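Local atomic coordinates of geranyltranstransferase (Campylobacter jejuni, PDB entry 3NPK), a protein that probably catalyses the condensation of geranyl diphosphate with isopentenyl diphosphate to give farnesyl diphosphate and pyrophosphate, a step of isoprenoid biosynthesis. Residues A[42-47]-A[68-73]; A[10-15]-A[62-67]; A[116-121]-A[136-141]. All coordinates share one frame; numbering follows the deposited sequence.

Interaction 1: A[42-47]-A[68-73]; sequences FRAQLL and ALEFIH. With PPV (pyrophosphate), chain C.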
loop_
_atom_site.group_PDB
_atom_site.type_symbol
_atom_site.label_atom_id
_atom_site.label_comp_id
_atom_site.label_asym_id
_atom_site.label_seq_id
_atom_site.Cartn_x
_atom_site.Cartn_y
_atom_site.Cartn_z
ATOM N N PHE A 42 -4.252 -18.702 -6.300
ATOM C CA PHE A 42 -3.297 -19.082 -7.341
ATOM C C PHE A 42 -1.932 -18.426 -7.093
ATOM O O PHE A 42 -0.890 -19.083 -7.187
ATOM C CB PHE A 42 -3.885 -18.684 -8.710
ATOM C CG PHE A 42 -2.963 -18.891 -9.882
ATOM C CD1 PHE A 42 -2.606 -20.172 -10.299
ATOM C CD2 PHE A 42 -2.495 -17.804 -10.606
ATOM C CE1 PHE A 42 -1.774 -20.351 -11.409
ATOM C CE2 PHE A 42 -1.668 -17.980 -11.704
ATOM C CZ PHE A 42 -1.307 -19.246 -12.104
ATOM N N ARG A 43 -1.927 -17.138 -6.767
ATOM C CA ARG A 43 -0.655 -16.452 -6.575
ATOM C C ARG A 43 0.096 -16.990 -5.352
ATOM O O ARG A 43 1.301 -17.295 -5.429
ATOM C CB ARG A 43 -0.878 -14.944 -6.494
ATOM C CG ARG A 43 -1.409 -14.398 -7.817
ATOM C CD ARG A 43 -2.161 -13.083 -7.688
ATOM N NE ARG A 43 -2.761 -12.693 -8.969
ATOM C CZ ARG A 43 -3.892 -13.198 -9.466
ATOM N NH1 ARG A 43 -4.578 -14.109 -8.787
ATOM N NH2 ARG A 43 -4.352 -12.782 -10.650
ATOM N N ALA A 44 -0.597 -17.100 -4.223
ATOM C CA ALA A 44 -0.015 -17.754 -3.047
ATOM C C ALA A 44 0.556 -19.127 -3.399
ATOM O O ALA A 44 1.672 -19.469 -2.997
ATOM C CB ALA A 44 -1.068 -17.898 -1.942
ATOM N N GLN A 45 -0.208 -19.921 -4.141
ATOM C CA GLN A 45 0.220 -21.286 -4.456
ATOM C C GLN A 45 1.428 -21.353 -5.388
ATOM O O GLN A 45 2.280 -22.251 -5.248
ATOM C CB GLN A 45 -0.940 -22.130 -4.988
ATOM C CG GLN A 45 -2.050 -22.344 -3.935
ATOM C CD GLN A 45 -1.490 -22.916 -2.643
ATOM O OE1 GLN A 45 -0.563 -23.722 -2.668
ATOM N NE2 GLN A 45 -2.035 -22.491 -1.512
ATOM N N LEU A 46 1.531 -20.412 -6.325
ATOM C CA LEU A 46 2.739 -20.330 -7.152
ATOM C C LEU A 46 3.965 -20.090 -6.280
ATOM O O LEU A 46 4.984 -20.768 -6.428
ATOM C CB LEU A 46 2.622 -19.210 -8.183
ATOM C CG LEU A 46 1.655 -19.456 -9.345
ATOM C CD1 LEU A 46 1.548 -18.166 -10.127
ATOM C CD2 LEU A 46 2.139 -20.607 -10.227
ATOM N N LEU A 47 3.862 -19.140 -5.353
ATOM C CA LEU A 47 4.991 -18.814 -4.491
ATOM C C LEU A 47 5.356 -20.021 -3.628
ATOM O O LEU A 47 6.534 -20.393 -3.517
ATOM C CB LEU A 47 4.655 -17.608 -3.604
ATOM C CG LEU A 47 5.767 -17.186 -2.634
ATOM C CD1 LEU A 47 5.735 -15.689 -2.378
ATOM C CD2 LEU A 47 5.707 -17.934 -1.290
ATOM N N ALA A 68 0.858 -11.881 2.093
ATOM C CA ALA A 68 1.014 -10.526 1.565
ATOM C C ALA A 68 0.520 -10.432 0.113
ATOM O O ALA A 68 -0.166 -9.462 -0.257
ATOM C CB ALA A 68 2.467 -10.094 1.658
ATOM N N LEU A 69 0.870 -11.429 -0.706
ATOM C CA LEU A 69 0.411 -11.483 -2.096
ATOM C C LEU A 69 -1.101 -11.496 -2.186
ATOM O O LEU A 69 -1.683 -10.763 -2.996
ATOM C CB LEU A 69 0.951 -12.719 -2.806
ATOM C CG LEU A 69 2.332 -12.629 -3.418
ATOM C CD1 LEU A 69 2.793 -14.052 -3.752
ATOM C CD2 LEU A 69 2.317 -11.733 -4.651
ATOM N N GLU A 70 -1.737 -12.317 -1.351
ATOM C CA GLU A 70 -3.191 -12.410 -1.392
ATOM C C GLU A 70 -3.869 -11.160 -0.805
ATOM O O GLU A 70 -4.975 -10.804 -1.232
ATOM C CB GLU A 70 -3.672 -13.708 -0.733
ATOM C CG GLU A 70 -3.203 -14.922 -1.517
ATOM C CD GLU A 70 -3.851 -15.075 -2.910
ATOM O OE1 GLU A 70 -5.013 -14.645 -3.128
ATOM O OE2 GLU A 70 -3.190 -15.655 -3.793
ATOM N N PHE A 71 -3.203 -10.475 0.128
ATOM C CA PHE A 71 -3.731 -9.193 0.618
ATOM C C PHE A 71 -3.748 -8.182 -0.527
ATOM O O PHE A 71 -4.728 -7.453 -0.699
ATOM C CB PHE A 71 -2.898 -8.625 1.776
ATOM C CG PHE A 71 -3.160 -9.269 3.132
ATOM C CD1 PHE A 71 -4.001 -10.363 3.283
ATOM C CD2 PHE A 71 -2.524 -8.772 4.250
ATOM C CE1 PHE A 71 -4.212 -10.934 4.544
ATOM C CE2 PHE A 71 -2.714 -9.330 5.508
ATOM C CZ PHE A 71 -3.564 -10.416 5.653
ATOM N N ILE A 72 -2.654 -8.103 -1.283
ATOM C CA ILE A 72 -2.598 -7.187 -2.418
ATOM C C ILE A 72 -3.665 -7.560 -3.412
ATOM O O ILE A 72 -4.391 -6.703 -3.904
ATOM C CB ILE A 72 -1.232 -7.258 -3.138
ATOM C CG1 ILE A 72 -0.160 -6.599 -2.266
ATOM C CG2 ILE A 72 -1.312 -6.649 -4.576
ATOM C CD1 ILE A 72 -0.353 -5.104 -2.090
ATOM N N HIS A 73 -3.747 -8.840 -3.739
ATOM C CA HIS A 73 -4.706 -9.264 -4.743
ATOM C C HIS A 73 -6.139 -8.937 -4.305
ATOM O O HIS A 73 -6.942 -8.409 -5.086
ATOM C CB HIS A 73 -4.512 -10.745 -5.045
ATOM C CG HIS A 73 -5.445 -11.258 -6.086
ATOM N ND1 HIS A 73 -6.327 -12.290 -5.863
ATOM C CD2 HIS A 73 -5.652 -10.846 -7.357
ATOM C CE1 HIS A 73 -7.019 -12.516 -6.967
ATOM N NE2 HIS A 73 -6.640 -11.641 -7.882
HETATM O O11 PPV C . -9.062 -12.948 -10.504
HETATM P P1 PPV C . -8.882 -14.472 -9.898
HETATM O O21 PPV C . -9.379 -15.610 -10.977
HETATM O O31 PPV C . -7.477 -14.731 -9.579
HETATM O OPP PPV C . -9.905 -14.543 -8.618
HETATM P P2 PPV C . -9.700 -15.274 -7.165
HETATM O O12 PPV C . -11.159 -15.006 -6.446
HETATM O O22 PPV C . -8.587 -14.488 -6.279
HETATM O O32 PPV C . -9.433 -16.716 -7.298
HETATM O O HOH W 1 -4.309 -15.483 -6.328
#
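Arg43 links the backbone of one helix to the pyrophosphate beyond its end. Its CB rests 3.6 Å from Glu70 OE2. CG stands anti to the carbonyl carbon, and from there to NE the chain is extended, crossing the side chain of His73 at about a right angle. CD and NE run along the His73 ring until the guanidinium lies flat on it, with centres 3.8 Å apart and planes at 13°. At the guanidinium edge Arg43 NH1 donates to PPV O31 at 3.1 Å and to water 1 at 2.8 Å. Helices 42-54 and 59-80 run nearly antiparallel here (157°) in the largely helical fold of polyprenyl synthetases; the start of the first and the facing part of the second contribute Arg43 and His73 to the pyrophosphate pocket, which Lys40 N and Arg92 extend. The Glu70 chain bends at chi2, so that OE2 takes the N-H of Ala44 on its anti lone pair (Ala44 N to Glu70 OE2 3.0 Å, 166°). Water 1 donates to the same OE2 while also accepting from Arg43 N. This buried carboxylate probably favours the charge on Arg43. Farther from the ligand, Leu47 CD1 meets Leu69 CD1 at 3.6 Å.

Interaction 2: A[10-15]-A[62-67]; sequences IHHLEK and ALDVAL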
loop_
_atom_site.group_PDB
_atom_site.type_symbol
_atom_site.label_atom_id
_atom_site.label_comp_id
_atom_site.label_asym_id
_atom_site.label_seq_id
_atom_site.Cartn_x
_atom_site.Cartn_y
_atom_site.Cartn_z
ATOM N N ILE A 10 -4.813 -21.905 3.336
ATOM C CA ILE A 10 -6.118 -21.509 3.856
ATOM C C ILE A 10 -6.114 -21.435 5.388
ATOM O O ILE A 10 -6.638 -20.492 5.975
ATOM C CB ILE A 10 -7.215 -22.464 3.385
ATOM C CG1 ILE A 10 -7.429 -22.279 1.878
ATOM C CG2 ILE A 10 -8.524 -22.192 4.147
ATOM C CD1 ILE A 10 -8.269 -23.354 1.240
ATOM N N HIS A 11 -5.523 -22.435 6.033
ATOM C CA HIS A 11 -5.448 -22.447 7.485
ATOM C C HIS A 11 -4.636 -21.235 7.978
ATOM O O HIS A 11 -5.005 -20.577 8.956
ATOM C CB HIS A 11 -4.826 -23.768 7.939
ATOM C CG HIS A 11 -4.732 -23.923 9.422
ATOM N ND1 HIS A 11 -5.800 -24.316 10.201
ATOM C CD2 HIS A 11 -3.686 -23.766 10.269
ATOM C CE1 HIS A 11 -5.421 -24.380 11.465
ATOM N NE2 HIS A 11 -4.142 -24.051 11.533
ATOM N N HIS A 12 -3.552 -20.914 7.276
ATOM C CA HIS A 12 -2.725 -19.772 7.660
ATOM C C HIS A 12 -3.507 -18.466 7.539
ATOM O O HIS A 12 -3.475 -17.631 8.438
ATOM C CB HIS A 12 -1.460 -19.724 6.803
ATOM C CG HIS A 12 -0.451 -18.721 7.264
ATOM N ND1 HIS A 12 0.366 -18.938 8.351
ATOM C CD2 HIS A 12 -0.131 -17.490 6.789
ATOM C CE1 HIS A 12 1.166 -17.898 8.511
ATOM N NE2 HIS A 12 0.880 -16.999 7.584
ATOM N N LEU A 13 -4.217 -18.303 6.424
ATOM C CA LEU A 13 -5.015 -17.106 6.199
ATOM C C LEU A 13 -6.066 -16.963 7.295
ATOM O O LEU A 13 -6.250 -15.885 7.859
ATOM C CB LEU A 13 -5.674 -17.166 4.817
ATOM C CG LEU A 13 -6.607 -16.011 4.410
ATOM C CD1 LEU A 13 -6.667 -15.871 2.885
ATOM C CD2 LEU A 13 -7.996 -16.205 4.968
ATOM N N GLU A 14 -6.740 -18.057 7.619
ATOM C CA GLU A 14 -7.826 -17.967 8.581
ATOM C C GLU A 14 -7.369 -17.589 9.997
ATOM O O GLU A 14 -8.142 -17.020 10.764
ATOM C CB GLU A 14 -8.674 -19.240 8.539
ATOM C CG GLU A 14 -9.421 -19.317 7.204
ATOM C CD GLU A 14 -10.323 -20.521 7.049
ATOM O OE1 GLU A 14 -10.221 -21.464 7.855
ATOM O OE2 GLU A 14 -11.125 -20.523 6.088
ATOM N N LYS A 15 -6.112 -17.859 10.337
ATOM C CA LYS A 15 -5.613 -17.455 11.651
ATOM C C LYS A 15 -4.770 -16.178 11.615
ATOM O O LYS A 15 -4.163 -15.789 12.620
ATOM C CB LYS A 15 -4.861 -18.593 12.329
ATOM C CG LYS A 15 -3.643 -19.034 11.593
ATOM C CD LYS A 15 -3.273 -20.450 12.006
ATOM C CE LYS A 15 -1.828 -20.510 12.395
ATOM N NZ LYS A 15 -1.633 -19.613 13.571
ATOM N N ALA A 62 7.440 -18.940 4.655
ATOM C CA ALA A 62 6.953 -18.367 3.400
ATOM C C ALA A 62 5.468 -18.067 3.410
ATOM O O ALA A 62 4.997 -17.322 2.552
ATOM C CB ALA A 62 7.284 -19.293 2.223
ATOM N N LEU A 63 4.721 -18.687 4.320
ATOM C CA LEU A 63 3.282 -18.488 4.328
ATOM C C LEU A 63 2.916 -17.015 4.486
ATOM O O LEU A 63 1.933 -16.565 3.893
ATOM C CB LEU A 63 2.623 -19.322 5.433
ATOM C CG LEU A 63 2.603 -20.827 5.165
ATOM C CD1 LEU A 63 2.311 -21.587 6.453
ATOM C CD2 LEU A 63 1.635 -21.226 4.058
ATOM N N ASP A 64 3.696 -16.268 5.272
ATOM C CA ASP A 64 3.429 -14.835 5.459
ATOM C C ASP A 64 3.643 -14.071 4.152
ATOM O O ASP A 64 2.990 -13.062 3.905
ATOM C CB ASP A 64 4.339 -14.216 6.522
ATOM C CG ASP A 64 3.929 -14.562 7.937
ATOM O OD1 ASP A 64 2.764 -14.973 8.158
ATOM O OD2 ASP A 64 4.786 -14.397 8.841
ATOM N N VAL A 65 4.568 -14.538 3.316
ATOM C CA VAL A 65 4.837 -13.846 2.057
ATOM C C VAL A 65 3.692 -14.136 1.089
ATOM O O VAL A 65 3.216 -13.235 0.385
ATOM C CB VAL A 65 6.215 -14.269 1.458
ATOM C CG1 VAL A 65 6.549 -13.423 0.240
ATOM C CG2 VAL A 65 7.308 -14.132 2.513
ATOM N N ALA A 66 3.229 -15.384 1.066
ATOM C CA ALA A 66 2.036 -15.739 0.303
ATOM C C ALA A 66 0.838 -14.912 0.769
ATOM O O ALA A 66 0.013 -14.471 -0.050
ATOM C CB ALA A 66 1.735 -17.235 0.445
ATOM N N LEU A 67 0.728 -14.712 2.083
ATOM C CA LEU A 67 -0.361 -13.918 2.642
ATOM C C LEU A 67 -0.328 -12.480 2.117
ATOM O O LEU A 67 -1.364 -11.929 1.718
ATOM C CB LEU A 67 -0.285 -13.920 4.166
ATOM C CG LEU A 67 -1.528 -13.382 4.881
ATOM C CD1 LEU A 67 -2.727 -14.244 4.512
ATOM C CD2 LEU A 67 -1.286 -13.409 6.380
#
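The imidazole of His12 is covered on one face by Leu63 and held at its edge by Asp64. Leu63 CB sits 3.5 Å from the centroid of the His12 ring and only 4° off the ring normal, a CH-pi contact centred over the face rather than over its rim. Leu63 CD1 adds to this cover beside the ring's ND1, at 3.8 Å from His12 ND1. At the edge, Asp64 OD1 lies almost exactly in the ring plane and accepts from NE2, with 2.8 Å between His12 NE2 and Asp64 OD1 and a moderately bent N-H...O angle of 144°. The carboxylate is turned 47° against the ring, and the N-H meets OD1 from above the carboxylate plane.

The torsions explain how both groups arrive. His12 has CG anti to its backbone N, which sends the ring out across the gap between the helices. Asp64 starts from a CB directed away from helix 5-14, and CG beside the backbone N brings the carboxylate back. Next to the ring, Leu67 CD1 packs on the backbone and base of Leu13, 4.0 Å from Leu13 CA, while Leu67 CD2 approaches His12 CD2 obliquely.

The contact lays the last turn of helix 5-14 steeply across helix 59-80 of the helical polyprenyl synthetase fold, with axes 10.1 Å apart. Leu8 and Phe9 continue the same apolar seam, touching Leu63 and Leu67, and Leu13 also touches His41.

Leu63 CB over one face and the in-plane bond to Asp64 OD1 at the edge together restrict the ring's rotation. Because NE2 is the donor, it must carry a proton, and the adjacent carboxylate would be expected to favour the protonated imidazole and raise its pKa.

Interaction 3: A[116-121]-A[136-141]; sequences EAFLVL and KTLAFN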
loop_
_atom_site.group_PDB
_atom_site.type_symbol
_atom_site.label_atom_id
_atom_site.label_comp_id
_atom_site.label_asym_id
_atom_site.label_seq_id
_atom_site.Cartn_x
_atom_site.Cartn_y
_atom_site.Cartn_z
ATOM N N GLU A 116 -1.270 -3.293 4.614
ATOM C CA GLU A 116 -1.034 -4.433 5.504
ATOM C C GLU A 116 -0.167 -5.509 4.844
ATOM O O GLU A 116 0.536 -6.256 5.534
ATOM C CB GLU A 116 -2.355 -5.036 5.973
ATOM C CG GLU A 116 -2.238 -5.901 7.219
ATOM C CD GLU A 116 -1.998 -5.123 8.513
ATOM O OE1 GLU A 116 -1.886 -3.876 8.494
ATOM O OE2 GLU A 116 -1.916 -5.783 9.571
ATOM N N ALA A 117 -0.202 -5.582 3.519
ATOM C CA ALA A 117 0.641 -6.546 2.821
ATOM C C ALA A 117 2.101 -6.286 3.197
ATOM O O ALA A 117 2.884 -7.221 3.420
ATOM C CB ALA A 117 0.459 -6.437 1.310
ATOM N N PHE A 118 2.457 -5.006 3.268
ATOM C CA PHE A 118 3.823 -4.644 3.616
ATOM C C PHE A 118 4.148 -4.840 5.090
ATOM O O PHE A 118 5.280 -5.202 5.429
ATOM C CB PHE A 118 4.159 -3.257 3.077
ATOM C CG PHE A 118 4.068 -3.217 1.599
ATOM C CD1 PHE A 118 5.055 -3.811 0.845
ATOM C CD2 PHE A 118 2.926 -2.741 0.952
ATOM C CE1 PHE A 118 4.959 -3.853 -0.540
ATOM C CE2 PHE A 118 2.815 -2.798 -0.425
ATOM C CZ PHE A 118 3.825 -3.364 -1.174
ATOM N N LEU A 119 3.173 -4.607 5.966
ATOM C CA LEU A 119 3.373 -4.920 7.378
ATOM C C LEU A 119 3.643 -6.415 7.560
ATOM O O LEU A 119 4.589 -6.808 8.242
ATOM C CB LEU A 119 2.167 -4.488 8.223
ATOM C CG LEU A 119 2.348 -4.606 9.739
ATOM C CD1 LEU A 119 3.530 -3.753 10.223
ATOM C CD2 LEU A 119 1.075 -4.174 10.443
ATOM N N VAL A 120 2.815 -7.246 6.939
ATOM C CA VAL A 120 2.968 -8.694 7.059
ATOM C C VAL A 120 4.305 -9.143 6.478
ATOM O O VAL A 120 5.025 -9.948 7.082
ATOM C CB VAL A 120 1.795 -9.441 6.385
ATOM C CG1 VAL A 120 2.132 -10.925 6.194
ATOM C CG2 VAL A 120 0.532 -9.256 7.209
ATOM N N LEU A 121 4.667 -8.612 5.313
ATOM C CA LEU A 121 5.931 -9.021 4.701
ATOM C C LEU A 121 7.101 -8.629 5.606
ATOM O O LEU A 121 8.047 -9.419 5.811
ATOM C CB LEU A 121 6.085 -8.343 3.343
ATOM C CG LEU A 121 6.382 -9.240 2.164
ATOM C CD1 LEU A 121 6.533 -8.408 0.871
ATOM C CD2 LEU A 121 7.577 -10.092 2.490
ATOM N N LYS A 136 10.665 -5.015 -2.444
ATOM C CA LYS A 136 10.931 -4.387 -3.736
ATOM C C LYS A 136 10.143 -5.063 -4.838
ATOM O O LYS A 136 9.549 -4.393 -5.683
ATOM C CB LYS A 136 12.424 -4.437 -4.087
ATOM C CG LYS A 136 13.303 -3.571 -3.225
ATOM C CD LYS A 136 14.785 -3.768 -3.564
ATOM C CE LYS A 136 15.645 -2.739 -2.837
ATOM N NZ LYS A 136 17.100 -2.933 -3.114
ATOM N N THR A 137 10.125 -6.393 -4.836
ATOM C CA THR A 137 9.423 -7.119 -5.892
ATOM C C THR A 137 7.915 -6.879 -5.822
ATOM O O THR A 137 7.247 -6.622 -6.842
ATOM C CB THR A 137 9.739 -8.617 -5.828
ATOM O OG1 THR A 137 11.156 -8.782 -6.008
ATOM C CG2 THR A 137 9.002 -9.386 -6.925
ATOM N N LEU A 138 7.367 -6.960 -4.619
ATOM C CA LEU A 138 5.923 -6.777 -4.491
ATOM C C LEU A 138 5.499 -5.351 -4.818
ATOM O O LEU A 138 4.519 -5.147 -5.544
ATOM C CB LEU A 138 5.450 -7.140 -3.089
ATOM C CG LEU A 138 3.927 -7.174 -2.903
ATOM C CD1 LEU A 138 3.279 -8.204 -3.828
ATOM C CD2 LEU A 138 3.618 -7.506 -1.434
ATOM N N ALA A 139 6.205 -4.356 -4.282
ATOM C CA ALA A 139 5.778 -2.966 -4.494
ATOM C C ALA A 139 5.963 -2.522 -5.951
ATOM O O ALA A 139 5.189 -1.716 -6.463
ATOM C CB ALA A 139 6.512 -2.010 -3.549
ATOM N N PHE A 140 6.986 -3.048 -6.614
ATOM C CA PHE A 140 7.178 -2.743 -8.029
ATOM C C PHE A 140 6.033 -3.332 -8.843
ATOM O O PHE A 140 5.351 -2.624 -9.594
ATOM C CB PHE A 140 8.520 -3.298 -8.530
ATOM C CG PHE A 140 8.793 -3.002 -9.980
ATOM C CD1 PHE A 140 8.386 -3.881 -10.982
ATOM C CD2 PHE A 140 9.463 -1.848 -10.330
ATOM C CE1 PHE A 140 8.657 -3.609 -12.319
ATOM C CE2 PHE A 140 9.739 -1.566 -11.674
ATOM C CZ PHE A 140 9.340 -2.446 -12.656
ATOM N N ASN A 141 5.785 -4.627 -8.671
ATOM C CA ASN A 141 4.810 -5.308 -9.519
ATOM C C ASN A 141 3.346 -5.032 -9.192
ATOM O O ASN A 141 2.486 -5.124 -10.081
ATOM C CB ASN A 141 5.098 -6.808 -9.553
ATOM C CG ASN A 141 6.372 -7.111 -10.322
ATOM O OD1 ASN A 141 6.400 -7.011 -11.545
ATOM N ND2 ASN A 141 7.439 -7.432 -9.606
#
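Leu138 is the main bump of this contact, and its CD2 methyl fills a shallow hollow on the opposing helix. Three side chains wall that hollow: Leu121 CD1 is 3.8 Å from Leu138 CD2, Phe118 CE1 is 4.0 Å from Leu138 CD2, and Ala117 CB forms the floor at 4.3 Å from Leu138 CD2. Leu138 reaches it because CG is anti to its backbone N, while the small methyl of Ala117 lets the branch settle toward the opposite backbone.

A second bump comes from the other side. Phe118 starts off to one flank, with CG beside its own backbone N, and the ring then swings its tip across the gap. Phe118 CZ meets Ala139 CB at 3.8 Å and CE1 lies near the base of Leu138, so the tip of the ring abuts the low shoulder of Ala139, whose backbone N lies at the ring edge, in its plane. The methyls of Ala139 and Leu138 approach obliquely.

Leu121 completes the wall with an unusual chi1 of -127°, well away from a staggered value. The helices are nearly antiparallel (168°), yet their axes stand 11.2 Å apart, and no hydrogen bond crosses between these segments; large side chains bridge the separation. On the far side of segment 136-141, Asn141 ND2 folds back to donate to Thr137 O at 2.9 Å, on a lone pair in the carbonyl plane.

Helices 103-122 and 128-142 thus form an antiparallel hairpin of the helical polyprenyl synthetase fold, at the dimer interface. Leu138 and Ala117 also touch helix 59-80, at Leu69 and Ile72, while Thr137 and Asn141 face helix 164-189. Across the interface, the Phe118 ring stacks with Phe118 of the second subunit, and Ala139 packs on Leu119 of that subunit.

How the interactions relate
Helix 59-80 joins the first two contacts: segment 62-67 receives helix 5-14 and segment 68-73 receives helix 42-54, with centres about 9 Å apart. Ala44 CB lies 3.7 Å from Ala66 CB, so interactions 1 and 2 pack directly. Helix 103-122 of interaction 3 faces the same helix where Ile72 CG1 meets Ala117 CB at 3.6 Å, and Leu69 is shared, its CD1 turned to Leu47 and its CD2 to Leu138. Of the three, interaction 1 alone holds pyrophosphate; the side chains of Leu13 and Leu138 stay about 9 and 14 Å from it. The contacts therefore lead from the ligand pocket through the helical core to the N-terminal helix and the subunit interface.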